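Local coordinates for diaminopimelate decarboxylase (PDB 2P3E), which probably decarboxylates meso-diaminopimelate to L-lysine, the last step of lysine biosynthesis, as a pyridoxal 5'-phosphate-dependent homodimer, at residues H202-S207 / I277-R282; E2-Y7 / L11-G16. All blocks are in the same frame, centred on the assembly; numbering follows the deposited sequence.

Contact 1 of 2, residues H202-S207 / I277-R282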
loop_
_atom_site.group_PDB
_atom_site.type_symbol
_atom_site.label_atom_id
_atom_site.label_comp_id
_atom_site.label_asym_id
_atom_site.label_seq_id
_atom_site.Cartn_x
_atom_site.Cartn_y
_atom_site.Cartn_z
ATOM N N HIS B 202 -1.504 29.809 -3.165
ATOM C CA HIS B 202 -2.017 28.554 -2.607
ATOM C C HIS B 202 -1.431 28.296 -1.223
ATOM O O HIS B 202 -0.233 28.525 -0.992
ATOM C CB HIS B 202 -1.690 27.375 -3.540
ATOM C CG HIS B 202 -2.117 26.034 -3.009
ATOM N ND1 HIS B 202 -1.324 24.943 -2.807
ATOM C CD2 HIS B 202 -3.383 25.646 -2.663
ATOM C CE1 HIS B 202 -2.099 23.933 -2.341
ATOM N NE2 HIS B 202 -3.347 24.361 -2.256
ATOM N N CYS B 203 -2.272 27.835 -0.309
ATOM C CA CYS B 203 -1.770 27.221 0.919
ATOM C C CYS B 203 -2.556 25.963 1.247
ATOM O O CYS B 203 -3.750 25.876 0.987
ATOM C CB CYS B 203 -1.784 28.209 2.088
ATOM S SG CYS B 203 -3.430 28.675 2.674
ATOM N N HIS B 204 -1.872 24.957 1.770
ATOM C CA HIS B 204 -2.556 23.782 2.298
ATOM C C HIS B 204 -1.856 23.451 3.598
ATOM O O HIS B 204 -0.745 22.916 3.592
ATOM C CB HIS B 204 -2.505 22.601 1.318
ATOM C CG HIS B 204 -3.136 21.349 1.855
ATOM N ND1 HIS B 204 -4.500 21.207 2.003
ATOM C CD2 HIS B 204 -2.589 20.188 2.288
ATOM C CE1 HIS B 204 -4.767 20.011 2.499
ATOM N NE2 HIS B 204 -3.624 19.373 2.679
ATOM N N ILE B 205 -2.518 23.767 4.705
ATOM C CA ILE B 205 -1.860 23.814 6.015
ATOM C C ILE B 205 -1.729 22.490 6.766
ATOM O O ILE B 205 -0.952 22.404 7.711
ATOM C CB ILE B 205 -2.520 24.848 6.945
ATOM C CG1 ILE B 205 -3.959 24.446 7.296
ATOM C CG2 ILE B 205 -2.433 26.249 6.305
ATOM C CD1 ILE B 205 -4.464 25.128 8.581
ATOM N N GLY B 206 -2.474 21.473 6.353
ATOM C CA GLY B 206 -2.397 20.187 7.033
ATOM C C GLY B 206 -3.622 19.348 6.742
ATOM O O GLY B 206 -4.412 19.666 5.844
ATOM N N SER B 207 -3.783 18.275 7.503
ATOM C CA SER B 207 -4.882 17.355 7.271
ATOM C C SER B 207 -5.454 16.848 8.597
ATOM O O SER B 207 -4.756 16.817 9.623
ATOM C CB SER B 207 -4.416 16.198 6.391
ATOM O OG SER B 207 -5.540 15.524 5.849
ATOM N N ILE B 277 -10.780 29.288 -3.473
ATOM C CA ILE B 277 -10.821 27.877 -3.850
ATOM C C ILE B 277 -10.565 27.062 -2.582
ATOM O O ILE B 277 -9.661 27.384 -1.814
ATOM C CB ILE B 277 -9.772 27.532 -4.930
ATOM C CG1 ILE B 277 -9.960 28.417 -6.178
ATOM C CG2 ILE B 277 -9.859 26.016 -5.321
ATOM C CD1 ILE B 277 -8.923 28.182 -7.299
ATOM N N LEU B 278 -11.400 26.047 -2.353
ATOM C CA LEU B 278 -11.194 25.077 -1.272
ATOM C C LEU B 278 -10.974 23.701 -1.888
ATOM O O LEU B 278 -11.516 23.411 -2.958
ATOM C CB LEU B 278 -12.405 25.009 -0.332
ATOM C CG LEU B 278 -12.845 26.243 0.469
ATOM C CD1 LEU B 278 -13.931 25.829 1.451
ATOM C CD2 LEU B 278 -11.706 26.746 1.240
ATOM N N GLU B 279 -10.211 22.852 -1.199
ATOM C CA GLU B 279 -9.847 21.523 -1.713
ATOM C C GLU B 279 -10.200 20.344 -0.777
ATOM O O GLU B 279 -9.323 19.549 -0.438
ATOM C CB GLU B 279 -8.350 21.490 -2.027
ATOM C CG GLU B 279 -7.895 22.622 -2.950
ATOM C CD GLU B 279 -6.391 22.679 -3.117
ATOM O OE1 GLU B 279 -5.652 22.411 -2.137
ATOM O OE2 GLU B 279 -5.949 23.020 -4.226
ATOM N N PRO B 280 -11.487 20.190 -0.396
ATOM C CA PRO B 280 -11.763 19.136 0.583
ATOM C C PRO B 280 -11.661 17.731 -0.036
ATOM O O PRO B 280 -12.123 17.526 -1.166
ATOM C CB PRO B 280 -13.211 19.417 0.994
ATOM C CG PRO B 280 -13.815 20.062 -0.202
ATOM C CD PRO B 280 -12.721 20.895 -0.805
ATOM N N GLY B 281 -11.068 16.790 0.702
ATOM C CA GLY B 281 -11.077 15.372 0.298
ATOM C C GLY B 281 -11.750 14.524 1.362
ATOM O O GLY B 281 -12.900 14.084 1.204
ATOM N N ARG B 282 -11.025 14.314 2.461
ATOM C CA ARG B 282 -11.485 13.518 3.604
ATOM C C ARG B 282 -12.859 13.962 4.153
ATOM O O ARG B 282 -13.680 13.111 4.515
ATOM C CB ARG B 282 -10.466 13.612 4.743
ATOM C CG ARG B 282 -10.593 12.531 5.822
ATOM C CD ARG B 282 -9.735 12.880 7.052
ATOM N NE ARG B 282 -8.341 13.197 6.700
ATOM C CZ ARG B 282 -7.338 12.316 6.662
ATOM N NH1 ARG B 282 -7.540 11.023 6.936
ATOM N NH2 ARG B 282 -6.124 12.731 6.330
HETATM O O HOH W 1 -8.650 16.133 6.741
#

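Contact 2 of 2, residues E2-Y7 / L11-G16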
loop_
_atom_site.group_PDB
_atom_site.type_symbol
_atom_site.label_atom_id
_atom_site.label_comp_id
_atom_site.label_asym_id
_atom_site.label_seq_id
_atom_site.Cartn_x
_atom_site.Cartn_y
_atom_site.Cartn_z
ATOM N N GLU B 2 -26.802 10.456 19.074
ATOM C CA GLU B 2 -26.661 8.967 18.922
ATOM C C GLU B 2 -25.392 8.658 18.102
ATOM O O GLU B 2 -25.258 9.145 16.980
ATOM C CB GLU B 2 -27.887 8.380 18.237
ATOM C CG GLU B 2 -27.910 6.855 18.194
ATOM O OE1 GLU B 2 -30.926 6.984 16.777
ATOM N N LEU B 3 -24.501 7.846 18.672
ATOM C CA LEU B 3 -23.124 7.697 18.170
ATOM C C LEU B 3 -23.030 7.393 16.667
ATOM O O LEU B 3 -22.359 8.122 15.936
ATOM C CB LEU B 3 -22.337 6.661 18.991
ATOM C CG LEU B 3 -20.850 6.513 18.612
ATOM C CD1 LEU B 3 -20.048 7.826 18.837
ATOM C CD2 LEU B 3 -20.206 5.334 19.318
ATOM N N LEU B 4 -23.710 6.340 16.215
ATOM C CA LEU B 4 -23.627 5.919 14.805
ATOM C C LEU B 4 -24.036 7.004 13.819
ATOM O O LEU B 4 -23.387 7.189 12.790
ATOM C CB LEU B 4 -24.441 4.649 14.554
ATOM C CG LEU B 4 -23.837 3.367 15.106
ATOM C CD1 LEU B 4 -24.461 2.200 14.366
ATOM C CD2 LEU B 4 -22.307 3.353 14.980
ATOM N N LYS B 5 -25.099 7.735 14.140
ATOM C CA LYS B 5 -25.531 8.860 13.299
ATOM C C LYS B 5 -24.577 10.059 13.304
ATOM O O LYS B 5 -24.566 10.851 12.354
ATOM C CB LYS B 5 -26.970 9.282 13.650
ATOM C CG LYS B 5 -28.021 8.242 13.219
ATOM C CD LYS B 5 -29.408 8.580 13.758
ATOM C CE LYS B 5 -30.323 7.347 13.746
ATOM N NZ LYS B 5 -31.122 7.205 12.496
ATOM N N GLU B 6 -23.781 10.188 14.364
ATOM C CA GLU B 6 -22.716 11.185 14.418
ATOM C C GLU B 6 -21.651 10.901 13.369
ATOM O O GLU B 6 -21.051 11.829 12.830
ATOM C CB GLU B 6 -22.068 11.242 15.800
ATOM C CG GLU B 6 -22.986 11.823 16.892
ATOM C CD GLU B 6 -22.351 11.778 18.263
ATOM O OE1 GLU B 6 -21.277 11.165 18.438
ATOM O OE2 GLU B 6 -22.942 12.361 19.191
ATOM N N TYR B 7 -21.418 9.618 13.092
ATOM C CA TYR B 7 -20.518 9.223 12.008
ATOM C C TYR B 7 -21.159 9.483 10.657
ATOM O O TYR B 7 -20.584 10.165 9.798
ATOM C CB TYR B 7 -20.114 7.749 12.153
ATOM C CG TYR B 7 -19.097 7.516 13.231
ATOM C CD1 TYR B 7 -17.753 7.796 13.008
ATOM C CD2 TYR B 7 -19.474 7.016 14.486
ATOM C CE1 TYR B 7 -16.810 7.616 13.990
ATOM C CE2 TYR B 7 -18.536 6.818 15.483
ATOM C CZ TYR B 7 -17.197 7.108 15.223
ATOM O OH TYR B 7 -16.237 6.909 16.172
ATOM N N LEU B 11 -26.701 5.855 8.589
ATOM C CA LEU B 11 -26.477 4.589 9.267
ATOM C C LEU B 11 -27.472 4.410 10.407
ATOM O O LEU B 11 -27.700 5.329 11.201
ATOM C CB LEU B 11 -25.067 4.519 9.864
ATOM C CG LEU B 11 -23.852 4.116 9.027
ATOM C CD1 LEU B 11 -22.585 4.398 9.831
ATOM C CD2 LEU B 11 -23.929 2.639 8.650
ATOM N N GLU B 12 -28.030 3.213 10.507
ATOM C CA GLU B 12 -28.903 2.884 11.629
ATOM C C GLU B 12 -29.057 1.390 11.785
ATOM O O GLU B 12 -28.984 0.638 10.805
ATOM C CB GLU B 12 -30.296 3.515 11.447
ATOM C CG GLU B 12 -31.017 3.078 10.204
ATOM C CD GLU B 12 -32.471 3.548 10.165
ATOM O OE1 GLU B 12 -32.785 4.613 10.753
ATOM O OE2 GLU B 12 -33.295 2.844 9.547
ATOM N N TYR B 13 -29.287 0.969 13.024
ATOM C CA TYR B 13 -29.755 -0.378 13.287
ATOM C C TYR B 13 -31.279 -0.451 13.173
ATOM O O TYR B 13 -31.989 0.447 13.646
ATOM C CB TYR B 13 -29.316 -0.828 14.666
ATOM C CG TYR B 13 -27.858 -1.212 14.774
ATOM C CD1 TYR B 13 -27.379 -2.392 14.201
ATOM C CD2 TYR B 13 -26.966 -0.414 15.481
ATOM C CE1 TYR B 13 -26.033 -2.758 14.315
ATOM C CE2 TYR B 13 -25.623 -0.772 15.610
ATOM C CZ TYR B 13 -25.163 -1.943 15.011
ATOM O OH TYR B 13 -23.840 -2.285 15.149
ATOM N N ARG B 14 -31.763 -1.500 12.510
ATOM C CA ARG B 14 -33.199 -1.801 12.407
ATOM C C ARG B 14 -33.391 -3.236 12.885
ATOM O O ARG B 14 -33.010 -4.183 12.174
ATOM C CB ARG B 14 -33.687 -1.717 10.959
ATOM C CG ARG B 14 -33.605 -0.360 10.292
ATOM C CD ARG B 14 -34.285 -0.429 8.912
ATOM N NE ARG B 14 -34.171 0.819 8.171
ATOM C CZ ARG B 14 -34.660 1.025 6.952
ATOM N NH1 ARG B 14 -35.333 0.069 6.310
ATOM N NH2 ARG B 14 -34.487 2.209 6.383
ATOM N N ASP B 15 -33.964 -3.397 14.082
ATOM C CA ASP B 15 -34.193 -4.724 14.691
ATOM C C ASP B 15 -32.896 -5.554 14.780
ATOM O O ASP B 15 -32.869 -6.732 14.425
ATOM C CB ASP B 15 -35.293 -5.480 13.921
ATOM C CG ASP B 15 -35.650 -6.819 14.551
ATOM O OD1 ASP B 15 -35.704 -6.914 15.797
ATOM O OD2 ASP B 15 -35.872 -7.780 13.786
ATOM N N GLY B 16 -31.821 -4.912 15.232
ATOM C CA GLY B 16 -30.525 -5.572 15.437
ATOM C C GLY B 16 -29.649 -5.683 14.193
ATOM O O GLY B 16 -28.554 -6.234 14.264
#

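Contact 1 of 2, residues H202-S207 / I277-R282
His202 and Glu279 meet at the C-terminal mouth of the pyridoxal-binding TIM barrel, where strands 196-202 and 275-278 end with strand 238-240 between them. The two segments leave the barrel in nearly the same direction, and two polar bridges join them. In the deeper one, His202 NE2 donates to Glu279 OE1 at 3.0 Å, while Glu279 OE2 lies 3.5 Å from the same NE2. The imidazole and carboxylate planes are turned 57° to each other, and NE2 comes to OE1 from above the carboxylate plane. A leucine in place of His202 would probably leave Glu279 OE1 without this N-H and its carboxylate freer to rotate, disturbing a residue assigned by similarity to cofactor binding.

Arg282 forms the other bridge. Its CB points at the facing segment, and CG and CD carry the chain across without themselves touching it. The chain then bends at chi3 (-52°), and NE donates to a water 3.0 Å away. CZ stands 3.8 Å from Ser207 OG. NH1 turns elsewhere, to the hydroxyl of Tyr249, with Arg318 close by; Tyr377 touches the same side chain. Arg282, Arg318 and Tyr377 are all expected to bind substrate, consistent with a pocket built for a carboxylate-bearing ligand. Between the two bridges, His204 turns its ND1 to the backbone N of Gly243. At the guanidinium edge, Arg282 NH2 points almost straight at Ser207 OG (2.9 Å, 174°), and the water on NE closes the ring 3.3 Å from that same OG.

Contact 2 of 2, residues E2-Y7 / L11-G16
Leu4 and Lys5 of the short N-terminal helix 3-7 rest against strand 11-14, an outer strand of a small three-stranded antiparallel meander completed by strands 17-20 and 23-24. The chain doubles back between them: the axes pass 7.5 Å apart and run 147° to each other.

The apolar part is a leucine-tyrosine contact. Leu4 CD1 sits 3.4 Å from Tyr13 CE2, with the two side chains crossing at about a right angle. One methyl bears on the CD2-CE2 side of the ring, and Leu18 of the next strand and Ile329 of strand 328-330 touch both residues. Tyr13 is tied down beyond the ring as well, its OH hydrogen-bonding to the carbonyl of Pro330. Leu11 turns its CD1 toward the helix backbone, 4.1 Å from Leu4 O.

Aliphatic and polar atoms meet where Lys5 CG approaches Leu11 O at 3.6 Å. This carbonyl is buried by the contact and has no hydrogen-bonding partner in the model.

The charged part is a network of three residues. The lysine chain runs extended until it bends at chi4 (-92°), and there Lys5 NZ forms a salt bridge with Glu12 OE1 at 3.5 Å. Glu12 CG takes the crowded position between backbone N and carbonyl carbon (chi1 60°), and beyond it the extended chain offers one oxygen to each neighbour. The second oxygen has the shorter bond: Arg14 NE donates to Glu12 OE2 at 2.6 Å, and that oxygen lies close to the plane of the guanidinium.

How the contacts relate
Contact 2 comes first along the chain and closes locally, with three residues between its segments, whereas contact 1 joins segments 70 residues apart that follow two barrel strands with one strand between them. Their centres are 30 Å apart and their nearest atoms about 9 Å, so they do not touch. Contact 1 lies at the mouth of the barrel beside the presumed active site. Contact 2 lies at the surface, away from the annotated sites, against strand 328-330 of the mixed sheet. One residue reaches towards both: Tyr249 accepts from Arg282 NH1 at its OH and from Tyr7 OH at its backbone O. Through Tyr249 the N-terminal helix and Arg282 of the presumed pocket thus share a neighbour.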